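Local coordinates for sulfur oxidation protein soxB (Thermus thermophilus, PDB 2WDD) that hydrolyses sulfur-sulfur bonds as a thiosulfohydrolase of the Sox sulfur oxidation pathway, with manganese ions held in its metal site, at residues F98-G103 with L335-P340; T369-R374 with T408-G413; Y21-Y26 with R328-P333; Y45-P50 with R556-T561. All coordinates share one frame; numbering follows the deposited sequence. Where two conformers were deposited one is given.

Contact 1: residues F98-G103 with L335-P340; sequences FGPIGG and LAEHLP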
loop_
_atom_site.group_PDB
_atom_site.type_symbol
_atom_site.label_atom_id
_atom_site.label_comp_id
_atom_site.label_asym_id
_atom_site.label_seq_id
_atom_site.Cartn_x
_atom_site.Cartn_y
_atom_site.Cartn_z
ATOM N N PHE A 98 13.742 -17.807 -4.579
ATOM C CA PHE A 98 14.444 -16.530 -4.595
ATOM C C PHE A 98 14.644 -15.880 -3.237
ATOM O O PHE A 98 15.426 -14.947 -3.109
ATOM C CB PHE A 98 13.738 -15.551 -5.537
ATOM C CG PHE A 98 13.688 -16.015 -6.970
ATOM C CD1 PHE A 98 14.857 -16.343 -7.655
ATOM C CD2 PHE A 98 12.470 -16.197 -7.611
ATOM C CE1 PHE A 98 14.803 -16.805 -8.964
ATOM C CE2 PHE A 98 12.408 -16.633 -8.922
ATOM C CZ PHE A 98 13.582 -16.923 -9.611
ATOM N N GLY A 99 13.923 -16.353 -2.227
ATOM C CA GLY A 99 14.070 -15.765 -0.910
ATOM C C GLY A 99 13.129 -14.602 -0.661
ATOM O O GLY A 99 12.335 -14.224 -1.529
ATOM N N PRO A 100 13.179 -14.037 0.552
ATOM C CA PRO A 100 12.304 -12.926 0.930
ATOM C C PRO A 100 12.654 -11.662 0.156
ATOM O O PRO A 100 13.773 -11.504 -0.359
ATOM C CB PRO A 100 12.633 -12.727 2.417
ATOM C CG PRO A 100 14.063 -13.155 2.520
ATOM C CD PRO A 100 14.177 -14.333 1.597
ATOM N N ILE A 101 11.694 -10.741 0.126
ATOM C CA ILE A 101 11.876 -9.451 -0.520
ATOM C C ILE A 101 12.042 -8.366 0.547
ATOM O O ILE A 101 11.814 -8.593 1.746
ATOM C CB ILE A 101 10.710 -9.113 -1.483
ATOM C CG1 ILE A 101 9.351 -9.180 -0.778
ATOM C CG2 ILE A 101 10.724 -10.041 -2.696
ATOM C CD1 ILE A 101 9.090 -8.013 0.168
ATOM N N GLY A 102 12.449 -7.187 0.102
ATOM C CA GLY A 102 12.561 -6.042 0.979
ATOM C C GLY A 102 13.594 -6.121 2.078
ATOM O O GLY A 102 14.610 -6.823 1.973
ATOM N N GLY A 103 13.313 -5.375 3.140
ATOM C CA GLY A 103 14.219 -5.165 4.256
ATOM C C GLY A 103 14.901 -3.836 3.966
ATOM O O GLY A 103 15.263 -3.545 2.819
ATOM N N LEU A 335 15.950 -8.380 -3.360
ATOM C CA LEU A 335 16.066 -9.737 -2.845
ATOM C C LEU A 335 17.253 -9.814 -1.902
ATOM O O LEU A 335 18.400 -9.773 -2.335
ATOM C CB LEU A 335 16.229 -10.735 -3.990
ATOM C CG LEU A 335 15.026 -10.878 -4.938
ATOM C CD1 LEU A 335 15.448 -11.573 -6.216
ATOM C CD2 LEU A 335 13.901 -11.655 -4.262
ATOM N N ALA A 336 16.965 -9.874 -0.608
ATOM C CA ALA A 336 18.006 -9.895 0.415
ATOM C C ALA A 336 19.056 -10.988 0.239
ATOM O O ALA A 336 20.216 -10.799 0.613
ATOM C CB ALA A 336 17.395 -9.964 1.810
ATOM N N GLU A 337 18.661 -12.132 -0.313
ATOM C CA GLU A 337 19.625 -13.213 -0.532
ATOM C C GLU A 337 20.535 -12.943 -1.725
ATOM O O GLU A 337 21.493 -13.679 -1.955
ATOM C CB GLU A 337 18.907 -14.551 -0.755
ATOM C CG GLU A 337 18.154 -15.044 0.444
ATOM C CD GLU A 337 17.630 -16.455 0.268
ATOM O OE1 GLU A 337 17.995 -17.122 -0.729
ATOM O OE2 GLU A 337 16.858 -16.896 1.138
ATOM N N HIS A 338 20.241 -11.900 -2.493
ATOM C CA HIS A 338 20.986 -11.636 -3.714
ATOM C C HIS A 338 21.609 -10.254 -3.814
ATOM O O HIS A 338 22.012 -9.808 -4.891
ATOM C CB HIS A 338 20.091 -11.953 -4.907
ATOM C CG HIS A 338 19.556 -13.348 -4.867
ATOM N ND1 HIS A 338 20.317 -14.438 -5.235
ATOM C CD2 HIS A 338 18.404 -13.850 -4.361
ATOM C CE1 HIS A 338 19.636 -15.546 -5.009
ATOM N NE2 HIS A 338 18.470 -15.218 -4.479
ATOM N N LEU A 339 21.700 -9.597 -2.668
ATOM C CA LEU A 339 22.274 -8.269 -2.576
ATOM C C LEU A 339 23.279 -8.230 -1.441
ATOM O O LEU A 339 23.169 -8.978 -0.467
ATOM C CB LEU A 339 21.172 -7.245 -2.301
ATOM C CG LEU A 339 20.254 -6.952 -3.482
ATOM C CD1 LEU A 339 18.990 -6.231 -3.004
ATOM C CD2 LEU A 339 20.991 -6.134 -4.535
ATOM N N PRO A 340 24.263 -7.330 -1.541
ATOM C CA PRO A 340 25.241 -7.191 -0.460
ATOM C C PRO A 340 24.577 -6.495 0.721
ATOM O O PRO A 340 23.490 -5.921 0.587
ATOM C CB PRO A 340 26.308 -6.277 -1.069
ATOM C CG PRO A 340 25.622 -5.557 -2.171
ATOM C CD PRO A 340 24.614 -6.523 -2.719
HETATM O O HOH W 1 15.958 -12.899 -1.328
#

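Contact 2: residues T369-R374 with T408-G413; sequences TLLYKR and TTILPG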
loop_
_atom_site.group_PDB
_atom_site.type_symbol
_atom_site.label_atom_id
_atom_site.label_comp_id
_atom_site.label_asym_id
_atom_site.label_seq_id
_atom_site.Cartn_x
_atom_site.Cartn_y
_atom_site.Cartn_z
ATOM N N THR A 369 -0.239 -23.141 6.502
ATOM C CA THR A 369 -0.467 -22.788 5.111
ATOM C C THR A 369 -0.242 -21.297 4.871
ATOM O O THR A 369 -0.015 -20.536 5.798
ATOM C CB THR A 369 -1.865 -23.216 4.647
ATOM O OG1 THR A 369 -2.843 -22.497 5.399
ATOM C CG2 THR A 369 -2.076 -24.718 4.874
ATOM N N LEU A 370 -0.299 -20.901 3.603
ATOM C CA LEU A 370 -0.054 -19.519 3.206
ATOM C C LEU A 370 -1.070 -18.542 3.768
ATOM O O LEU A 370 -2.268 -18.696 3.537
ATOM C CB LEU A 370 -0.147 -19.427 1.685
ATOM C CG LEU A 370 0.268 -18.084 1.070
ATOM C CD1 LEU A 370 1.757 -17.859 1.268
ATOM C CD2 LEU A 370 -0.109 -18.065 -0.422
ATOM N N LEU A 371 -0.582 -17.510 4.447
ATOM C CA LEU A 371 -1.445 -16.440 4.952
ATOM C C LEU A 371 -1.119 -15.193 4.118
ATOM O O LEU A 371 0.000 -14.676 4.165
ATOM C CB LEU A 371 -1.172 -16.160 6.437
ATOM C CG LEU A 371 -1.570 -17.296 7.382
ATOM C CD1 LEU A 371 -1.129 -16.982 8.817
ATOM C CD2 LEU A 371 -3.104 -17.503 7.318
ATOM N N TYR A 372 -2.081 -14.762 3.307
ATOM C CA TYR A 372 -1.890 -13.576 2.469
ATOM C C TYR A 372 -2.994 -12.581 2.806
ATOM O O TYR A 372 -4.047 -12.958 3.328
ATOM C CB TYR A 372 -1.907 -13.927 0.970
ATOM C CG TYR A 372 -3.198 -14.560 0.488
ATOM C CD1 TYR A 372 -4.211 -13.783 -0.067
ATOM C CD2 TYR A 372 -3.409 -15.933 0.593
ATOM C CE1 TYR A 372 -5.376 -14.361 -0.553
ATOM C CE2 TYR A 372 -4.574 -16.514 0.137
ATOM C CZ TYR A 372 -5.574 -15.723 -0.408
ATOM O OH TYR A 372 -6.735 -16.293 -0.877
ATOM N N LYS A 373 -2.738 -11.316 2.500
ATOM C CA LYS A 373 -3.651 -10.235 2.835
ATOM C C LYS A 373 -4.355 -9.561 1.664
ATOM O O LYS A 373 -5.537 -9.234 1.748
ATOM C CB LYS A 373 -2.874 -9.148 3.596
ATOM C CG LYS A 373 -3.639 -7.832 3.764
ATOM C CD LYS A 373 -4.651 -7.953 4.901
ATOM C CE LYS A 373 -5.553 -6.719 5.016
ATOM N NZ LYS A 373 -6.246 -6.712 6.344
ATOM N N ARG A 374 -3.628 -9.304 0.583
ATOM C CA ARG A 374 -4.193 -8.558 -0.533
ATOM C C ARG A 374 -5.145 -9.319 -1.440
ATOM O O ARG A 374 -4.855 -10.442 -1.851
ATOM C CB ARG A 374 -3.089 -7.893 -1.353
ATOM C CG ARG A 374 -2.304 -6.832 -0.593
ATOM C CD ARG A 374 -2.142 -5.572 -1.429
ATOM N NE ARG A 374 -3.394 -5.187 -2.074
ATOM C CZ ARG A 374 -3.483 -4.728 -3.319
ATOM N NH1 ARG A 374 -4.665 -4.401 -3.819
ATOM N NH2 ARG A 374 -2.393 -4.571 -4.054
ATOM N N THR A 408 1.814 -8.365 5.054
ATOM C CA THR A 408 2.938 -9.246 4.782
ATOM C C THR A 408 2.348 -10.602 4.430
ATOM O O THR A 408 1.125 -10.774 4.464
ATOM C CB THR A 408 3.886 -9.264 6.003
ATOM O OG1 THR A 408 5.133 -9.878 5.664
ATOM C CG2 THR A 408 3.252 -10.008 7.162
ATOM N N THR A 409 3.194 -11.556 4.077
ATOM C CA THR A 409 2.715 -12.875 3.694
ATOM C C THR A 409 3.471 -13.935 4.493
ATOM O O THR A 409 4.693 -13.923 4.517
ATOM C CB THR A 409 2.917 -13.097 2.172
ATOM O OG1 THR A 409 2.275 -12.047 1.430
ATOM C CG2 THR A 409 2.348 -14.434 1.743
ATOM N N ILE A 410 2.743 -14.845 5.134
ATOM C CA ILE A 410 3.358 -15.923 5.927
ATOM C C ILE A 410 3.357 -17.207 5.110
ATOM O O ILE A 410 2.319 -17.641 4.620
ATOM C CB ILE A 410 2.584 -16.143 7.241
ATOM C CG1 ILE A 410 2.361 -14.812 7.953
ATOM C CG2 ILE A 410 3.323 -17.130 8.144
ATOM C CD1 ILE A 410 3.636 -14.122 8.281
ATOM N N LEU A 411 4.522 -17.826 4.973
ATOM C CA LEU A 411 4.631 -19.045 4.177
ATOM C C LEU A 411 4.207 -20.263 4.979
ATOM O O LEU A 411 4.236 -20.251 6.213
ATOM C CB LEU A 411 6.075 -19.245 3.719
ATOM C CG LEU A 411 6.699 -18.157 2.841
ATOM C CD1 LEU A 411 8.118 -18.601 2.418
ATOM C CD2 LEU A 411 5.814 -17.931 1.622
ATOM N N PRO A 412 3.881 -21.358 4.286
ATOM C CA PRO A 412 3.539 -22.579 5.021
ATOM C C PRO A 412 4.719 -22.993 5.896
ATOM O O PRO A 412 5.872 -22.973 5.454
ATOM C CB PRO A 412 3.335 -23.608 3.905
ATOM C CG PRO A 412 2.943 -22.790 2.708
ATOM C CD PRO A 412 3.727 -21.523 2.828
ATOM N N GLY A 413 4.427 -23.353 7.142
ATOM C CA GLY A 413 5.444 -23.775 8.086
ATOM C C GLY A 413 6.169 -22.642 8.785
ATOM O O GLY A 413 7.004 -22.879 9.661
HETATM O O HOH W 2 -0.031 -10.896 1.993
#

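Contact 3: residues Y21-Y26 with R328-P333; sequences YDLPPY and RVRVLP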
loop_
_atom_site.group_PDB
_atom_site.type_symbol
_atom_site.label_atom_id
_atom_site.label_comp_id
_atom_site.label_asym_id
_atom_site.label_seq_id
_atom_site.Cartn_x
_atom_site.Cartn_y
_atom_site.Cartn_z
ATOM N N TYR A 21 20.537 -6.382 -11.887
ATOM C CA TYR A 21 21.054 -5.090 -11.453
ATOM C C TYR A 21 22.123 -4.405 -12.307
ATOM O O TYR A 21 22.318 -3.194 -12.197
ATOM C CB TYR A 21 21.532 -5.201 -10.006
ATOM C CG TYR A 21 20.592 -5.994 -9.123
ATOM C CD1 TYR A 21 19.279 -5.581 -8.933
ATOM C CD2 TYR A 21 21.014 -7.154 -8.483
ATOM C CE1 TYR A 21 18.415 -6.298 -8.134
ATOM C CE2 TYR A 21 20.156 -7.880 -7.679
ATOM C CZ TYR A 21 18.855 -7.441 -7.509
ATOM O OH TYR A 21 17.994 -8.143 -6.699
ATOM N N ASP A 22 22.824 -5.170 -13.142
ATOM C CA ASP A 22 23.883 -4.611 -13.981
ATOM C C ASP A 22 23.330 -3.980 -15.254
ATOM O O ASP A 22 23.350 -4.591 -16.322
ATOM C CB ASP A 22 24.923 -5.681 -14.328
ATOM C CG ASP A 22 26.153 -5.100 -15.005
ATOM O OD1 ASP A 22 26.474 -3.921 -14.753
ATOM O OD2 ASP A 22 26.801 -5.825 -15.789
ATOM N N LEU A 23 22.847 -2.747 -15.133
ATOM C CA LEU A 23 22.271 -2.022 -16.259
ATOM C C LEU A 23 23.237 -1.023 -16.879
ATOM O O LEU A 23 23.951 -0.316 -16.176
ATOM C CB LEU A 23 21.018 -1.267 -15.800
ATOM C CG LEU A 23 19.760 -2.067 -15.468
ATOM C CD1 LEU A 23 18.823 -1.205 -14.625
ATOM C CD2 LEU A 23 19.063 -2.511 -16.745
ATOM N N PRO A 24 23.221 -0.910 -18.213
ATOM C CA PRO A 24 24.082 0.066 -18.888
ATOM C C PRO A 24 23.520 1.467 -18.682
ATOM O O PRO A 24 22.360 1.629 -18.296
ATOM C CB PRO A 24 23.976 -0.335 -20.365
ATOM C CG PRO A 24 22.702 -1.092 -20.475
ATOM C CD PRO A 24 22.526 -1.795 -19.164
ATOM N N PRO A 25 24.335 2.501 -18.935
ATOM C CA PRO A 25 23.859 3.878 -18.755
ATOM C C PRO A 25 22.739 4.213 -19.736
ATOM O O PRO A 25 22.646 3.623 -20.810
ATOM C CB PRO A 25 25.099 4.728 -19.078
ATOM C CG PRO A 25 26.262 3.800 -18.917
ATOM C CD PRO A 25 25.756 2.448 -19.318
ATOM N N TYR A 26 21.891 5.165 -19.356
ATOM C CA TYR A 26 20.810 5.627 -20.213
ATOM C C TYR A 26 20.308 6.983 -19.743
ATOM O O TYR A 26 19.934 7.143 -18.584
ATOM C CB TYR A 26 19.636 4.640 -20.228
ATOM C CG TYR A 26 18.524 5.042 -21.185
ATOM C CD1 TYR A 26 18.447 4.496 -22.462
ATOM C CD2 TYR A 26 17.579 5.999 -20.827
ATOM C CE1 TYR A 26 17.453 4.880 -23.350
ATOM C CE2 TYR A 26 16.576 6.386 -21.708
ATOM C CZ TYR A 26 16.514 5.820 -22.963
ATOM O OH TYR A 26 15.513 6.184 -23.837
ATOM N N ARG A 328 13.635 4.776 -19.767
ATOM C CA ARG A 328 13.836 3.359 -19.556
ATOM C C ARG A 328 13.378 3.062 -18.127
ATOM O O ARG A 328 13.813 3.714 -17.187
ATOM C CB ARG A 328 15.301 2.976 -19.726
ATOM C CG ARG A 328 15.533 1.478 -19.612
ATOM C CD ARG A 328 17.005 1.122 -19.712
ATOM N NE ARG A 328 17.768 1.644 -18.582
ATOM C CZ ARG A 328 19.092 1.578 -18.475
ATOM N NH1 ARG A 328 19.813 0.988 -19.423
ATOM N NH2 ARG A 328 19.693 2.092 -17.412
ATOM N N VAL A 329 12.488 2.091 -17.981
ATOM C CA VAL A 329 11.954 1.730 -16.675
ATOM C C VAL A 329 12.361 0.304 -16.368
ATOM O O VAL A 329 12.188 -0.597 -17.200
ATOM C CB VAL A 329 10.410 1.831 -16.680
ATOM C CG1 VAL A 329 9.825 1.275 -15.383
ATOM C CG2 VAL A 329 9.950 3.268 -16.940
ATOM N N ARG A 330 12.899 0.089 -15.175
ATOM C CA ARG A 330 13.254 -1.246 -14.743
ATOM C C ARG A 330 12.802 -1.445 -13.312
ATOM O O ARG A 330 13.142 -0.657 -12.440
ATOM C CB ARG A 330 14.759 -1.485 -14.839
ATOM C CG ARG A 330 15.274 -1.522 -16.270
ATOM C CD ARG A 330 14.748 -2.740 -17.019
ATOM N NE ARG A 330 15.340 -2.842 -18.353
ATOM C CZ ARG A 330 14.792 -2.320 -19.445
ATOM N NH1 ARG A 330 13.640 -1.671 -19.357
ATOM N NH2 ARG A 330 15.392 -2.447 -20.623
ATOM N N VAL A 331 12.051 -2.515 -13.083
ATOM C CA VAL A 331 11.634 -2.887 -11.739
ATOM C C VAL A 331 12.757 -3.763 -11.206
ATOM O O VAL A 331 12.984 -4.867 -11.715
ATOM C CB VAL A 331 10.306 -3.679 -11.782
ATOM C CG1 VAL A 331 10.011 -4.299 -10.395
ATOM C CG2 VAL A 331 9.156 -2.771 -12.241
ATOM N N LEU A 332 13.492 -3.263 -10.217
ATOM C CA LEU A 332 14.603 -4.024 -9.636
ATOM C C LEU A 332 14.162 -4.757 -8.370
ATOM O O LEU A 332 13.855 -4.137 -7.354
ATOM C CB LEU A 332 15.778 -3.104 -9.322
ATOM C CG LEU A 332 16.235 -2.217 -10.477
ATOM C CD1 LEU A 332 17.342 -1.280 -10.009
ATOM C CD2 LEU A 332 16.705 -3.076 -11.657
ATOM N N PRO A 333 14.119 -6.094 -8.417
ATOM C CA PRO A 333 13.690 -6.815 -7.214
ATOM C C PRO A 333 14.645 -6.631 -6.029
ATOM O O PRO A 333 15.866 -6.743 -6.171
ATOM C CB PRO A 333 13.660 -8.288 -7.668
ATOM C CG PRO A 333 13.656 -8.231 -9.188
ATOM C CD PRO A 333 14.455 -7.005 -9.524
#

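Contact 4: residues Y45-P50 with R556-T561; sequences YFMEPP and RLPEVT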
loop_
_atom_site.group_PDB
_atom_site.type_symbol
_atom_site.label_atom_id
_atom_site.label_comp_id
_atom_site.label_asym_id
_atom_site.label_seq_id
_atom_site.Cartn_x
_atom_site.Cartn_y
_atom_site.Cartn_z
ATOM N N TYR A 45 7.936 -11.604 3.126
ATOM C CA TYR A 45 7.307 -12.039 1.884
ATOM C C TYR A 45 6.084 -11.191 1.647
ATOM O O TYR A 45 5.423 -10.786 2.593
ATOM C CB TYR A 45 6.950 -13.514 1.959
ATOM C CG TYR A 45 8.158 -14.374 2.233
ATOM C CD1 TYR A 45 8.980 -14.807 1.195
ATOM C CD2 TYR A 45 8.520 -14.688 3.539
ATOM C CE1 TYR A 45 10.115 -15.572 1.455
ATOM C CE2 TYR A 45 9.651 -15.454 3.807
ATOM C CZ TYR A 45 10.424 -15.913 2.758
ATOM O OH TYR A 45 11.548 -16.669 3.026
ATOM N N PHE A 46 5.796 -10.899 0.380
ATOM C CA PHE A 46 4.645 -10.060 0.045
ATOM C C PHE A 46 4.083 -10.479 -1.310
ATOM O O PHE A 46 4.624 -10.113 -2.361
ATOM C CB PHE A 46 5.063 -8.583 0.013
ATOM C CG PHE A 46 3.903 -7.617 -0.062
ATOM C CD1 PHE A 46 3.350 -7.072 1.093
ATOM C CD2 PHE A 46 3.383 -7.233 -1.289
ATOM C CE1 PHE A 46 2.297 -6.177 1.021
ATOM C CE2 PHE A 46 2.317 -6.348 -1.369
ATOM C CZ PHE A 46 1.774 -5.819 -0.209
ATOM N N MET A 47 3.002 -11.256 -1.272
ATOM C CA MET A 47 2.363 -11.742 -2.484
ATOM C C MET A 47 1.372 -10.730 -3.038
ATOM O O MET A 47 0.602 -10.125 -2.289
ATOM C CB MET A 47 1.621 -13.045 -2.180
ATOM C CG MET A 47 1.050 -13.722 -3.416
ATOM S SD MET A 47 0.105 -15.196 -2.987
ATOM C CE MET A 47 -1.480 -14.423 -2.694
ATOM N N GLU A 48 1.353 -10.593 -4.363
ATOM C CA GLU A 48 0.372 -9.735 -5.005
ATOM C C GLU A 48 -1.012 -10.366 -4.896
ATOM O O GLU A 48 -1.155 -11.567 -4.654
ATOM C CB GLU A 48 0.736 -9.487 -6.473
ATOM C CG GLU A 48 2.040 -8.709 -6.614
ATOM C CD GLU A 48 1.954 -7.311 -6.013
ATOM O OE1 GLU A 48 0.974 -6.590 -6.293
ATOM O OE2 GLU A 48 2.843 -6.952 -5.217
ATOM N N PRO A 49 -2.063 -9.557 -5.082
ATOM C CA PRO A 49 -3.426 -10.069 -4.925
ATOM C C PRO A 49 -3.812 -11.101 -5.959
ATOM O O PRO A 49 -3.504 -10.949 -7.142
ATOM C CB PRO A 49 -4.303 -8.829 -5.130
ATOM C CG PRO A 49 -3.439 -7.837 -5.857
ATOM C CD PRO A 49 -2.033 -8.107 -5.341
ATOM N N PRO A 50 -4.581 -12.106 -5.550
ATOM C CA PRO A 50 -5.070 -13.065 -6.543
ATOM C C PRO A 50 -6.190 -12.441 -7.398
ATOM O O PRO A 50 -6.440 -12.899 -8.518
ATOM C CB PRO A 50 -5.608 -14.232 -5.700
ATOM C CG PRO A 50 -5.091 -14.020 -4.322
ATOM C CD PRO A 50 -4.753 -12.566 -4.163
ATOM N N ARG A 556 -10.231 -16.135 -8.318
ATOM C CA ARG A 556 -9.006 -16.933 -8.247
ATOM C C ARG A 556 -8.422 -17.077 -6.855
ATOM O O ARG A 556 -8.518 -16.170 -6.037
ATOM C CB ARG A 556 -7.930 -16.362 -9.181
ATOM C CG ARG A 556 -8.374 -16.241 -10.635
ATOM C CD ARG A 556 -8.574 -17.627 -11.240
ATOM N NE ARG A 556 -7.355 -18.421 -11.134
ATOM C CZ ARG A 556 -6.335 -18.336 -11.983
ATOM N NH1 ARG A 556 -6.401 -17.515 -13.026
ATOM N NH2 ARG A 556 -5.247 -19.073 -11.795
ATOM N N LEU A 557 -7.729 -18.192 -6.641
ATOM C CA LEU A 557 -7.035 -18.442 -5.391
ATOM C C LEU A 557 -5.610 -18.890 -5.670
ATOM O O LEU A 557 -5.329 -19.578 -6.655
ATOM C CB LEU A 557 -7.725 -19.541 -4.596
ATOM C CG LEU A 557 -9.082 -19.196 -3.988
ATOM C CD1 LEU A 557 -9.709 -20.477 -3.432
ATOM C CD2 LEU A 557 -8.932 -18.153 -2.879
ATOM N N PRO A 558 -4.701 -18.569 -4.755
ATOM C CA PRO A 558 -3.326 -19.033 -4.945
ATOM C C PRO A 558 -3.173 -20.447 -4.399
ATOM O O PRO A 558 -4.086 -20.985 -3.780
ATOM C CB PRO A 558 -2.532 -18.092 -4.030
ATOM C CG PRO A 558 -3.494 -17.846 -2.885
ATOM C CD PRO A 558 -4.851 -17.734 -3.546
ATOM N N GLU A 559 -1.997 -21.033 -4.611
ATOM C CA GLU A 559 -1.670 -22.344 -4.053
ATOM C C GLU A 559 -1.145 -22.046 -2.652
ATOM O O GLU A 559 -0.194 -21.280 -2.492
ATOM C CB GLU A 559 -0.574 -23.021 -4.880
ATOM C CG GLU A 559 0.045 -24.234 -4.208
ATOM C CD GLU A 559 -0.964 -25.335 -3.958
ATOM O OE1 GLU A 559 -1.608 -25.781 -4.932
ATOM O OE2 GLU A 559 -1.116 -25.752 -2.789
ATOM N N VAL A 560 -1.807 -22.586 -1.638
ATOM C CA VAL A 560 -1.435 -22.300 -0.262
ATOM C C VAL A 560 -0.525 -23.279 0.460
ATOM O O VAL A 560 -0.260 -23.099 1.646
ATOM C CB VAL A 560 -2.663 -21.953 0.588
ATOM C CG1 VAL A 560 -3.465 -20.830 -0.072
ATOM C CG2 VAL A 560 -3.522 -23.185 0.791
ATOM N N THR A 561 -0.046 -24.299 -0.249
ATOM C CA THR A 561 0.882 -25.263 0.335
ATOM C C THR A 561 2.205 -25.186 -0.404
ATOM O O THR A 561 2.315 -24.510 -1.430
ATOM C CB THR A 561 0.314 -26.702 0.295
ATOM O OG1 THR A 561 0.229 -27.144 -1.066
ATOM C CG2 THR A 561 -1.071 -26.749 0.918
#

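Contact 1: residues F98-G103 with L335-P340
F98 and P100 turn their carbonyl oxygens toward E337, and one water joins the three. It donates to F98 O and to P100 O, each at 2.8 Å, and accepts from E337 N at 3.0 Å, so the polar backbone is bridged by solvent. The apolar part rests on L335. Its CD2 methyl lies 3.9 Å from I101 CG2 and also reaches F98 CB at 4.1 Å. The L335 backbone faces its CB away from the loop, yet the branched end swings back, which a leucine is long enough to do.

A third group of contacts involves the E337 carboxylate, whose OE2 is 3.6 Å from G99 CA and 3.7 Å from P100 CD. With chi1 -66° putting CG anti to the carbonyl carbon and the rest of the chain extended, E337 reaches over the glycine. A side chain on G99 would collide with E337 CD and, at phi 90°, with the carbonyl oxygen of F98. The H338 ring presents its edge to F98 O, while H338 N bonds to L335 O and closes a tight turn.

G99 is a helix-terminating glycine of positive phi just after helix 91-98, and G103 is the N-cap of helix 104-120. This interhelical loop meets the turn leaving edge strand 323-333, where a bound tertiary-butyl alcohol touches L335 and H338.

Contact 2: residues T369-R374 with T408-G413
L371 and I410 form a single antiparallel hydrogen-bonded pair. L371 N donates to I410 O at 2.9 Å with an angle of 167°, and I410 N returns a bond to L371 O of the same length. Alongside, L370 CA offers its hydrogen to I410 O at 3.3 Å, and L371 CB packs on I410 CB at 3.8 Å.

L370 has CG anti to the backbone N (chi1 -172°), and its CD1 comes within 3.5 Å of T409 CG2. Threonine suits position 409 because its two branches separate: the methyl meets L370, whereas OG1 is hydrogen-bonded to a water at 2.6 Å. That water accepts from K373 N at 2.8 Å and donates to T408 O at 2.7 Å, continuing the pairing where the chains part. P412 closes the other end, its ring against the L370 backbone.

Further out, M47 N bonds to T409 OG1, fixing the hydroxyl, and K373 NZ is held by a salt bridge to D382. L371 and I410 lie against Y424 of helix 418-425, L371 also reaches helix 380-392, and L370, T409 and L411 pack on helix 91-98.

Contact 3: residues Y21-Y26 with R328-P333
P24 O is gripped by both terminal nitrogens of R328, NH2 at 2.8 Å and NH1 at 2.9 Å. The oxygen lies close to the guanidinium plane. NH2 approaches nearly along the C=O axis, while NH1 stands 41° above the carbonyl plane. The same NH2 also makes a salt bridge to D316, whose charge would probably offset that of the arginine. Y26 CB sits 3.6 Å above the centre of the guanidinium and L23 CD2 over its opposite face, so the flat group is clamped.

R328 CB makes a CH-pi contact over the Y26 ring, 4.1 Å from its centroid; in Y26 chi1 of -176° sets CG anti to the backbone N. An alanine in place of R328 would probably leave P24 O without these two donors and D316 without this charged partner, and open a gap between L23 and Y26.

At the other end Y21 OH donates to P333 O at 2.6 Å, the carbonyl meeting the ring's edge. Between these polar ends, L23 CD1 fills the middle, 3.9 Å from R330 CG and 4.1 Å from L332 CD2.

R328, R330 and L332, every second residue of edge strand 323-333, point to one face. Residues 21-26 run along that face in nearly the opposite direction before strand 29-34 enters the same sheet, part of a fold consistent with the metallophosphatase-like N-terminal domain of SoxB.

Contact 4: residues Y45-P50 with R556-T561
P50 and P558 meet where two irregular loops join the halves of a 5'-nucleotidase-family protein. Segment 45-50 follows strand 29-34 of the N-terminal, metallophosphatase-like part, and segment 556-561 is the tail beyond strand 548-550, which pairs with strand 472-476 in the range of the C-terminal family domain. No hydrogen bond spans the contact, which is carried by carbon.

The tight side is built on prolines. P50 CG lies 3.8 Å from P558 CD, the two rings crossing at a slant, and P50 CB comes within 3.5 Å of R556 O. Proline suits both places, since its rigid ring offers a compact apolar surface and its nitrogen has no hydrogen to satisfy. M47 adds a flexible arm: chi1 of -173° sets CG anti to the backbone N, and the bend at chi3 turns the methyl toward the P558 ring, M47 CE resting 4.0 Å from P558 CG. Y372 lies against P558 too, extending this apolar patch.

The R556 side chain forms the looser rim, partly exposed. It touches P50 only through CB, 3.8 Å from P50 O. Its chain bends at chi2 and chi3 and leads away, and the guanidinium forms a salt bridge through NH2 with E68. R556 O, beside the P50 ring, takes a hydrogen bond from N51. Around M47 the fit is finished by sulfur as well as by methyl: the side chain crosses the P558 ring at about a right angle, with SD 4.1 Å from P558 CB.

Contacts 2 and 4 are close neighbours, their centres 8 Å apart, and share bonds: T409 N lies 2.8 Å from Y45 O, probably as its donor, and the backbones of L370 and V560 are also bonded. Contact 4 reaches contact 1 through Y45, whose CE1 is 3.5 Å from P100 CA. Contact 1 in turn touches contact 3, with L339 CD2 3.7 Å from Y21 CE2. The side chain of L335 is about 4 Å, and that of Y21 about 6 Å, from a bound tertiary-butyl alcohol. Contact 2 lies near the manganese site, the side chain of K373 about 11 Å from a manganese ion. In contact 1 the side chain of I101 is about 14 Å from a bound manganese ion.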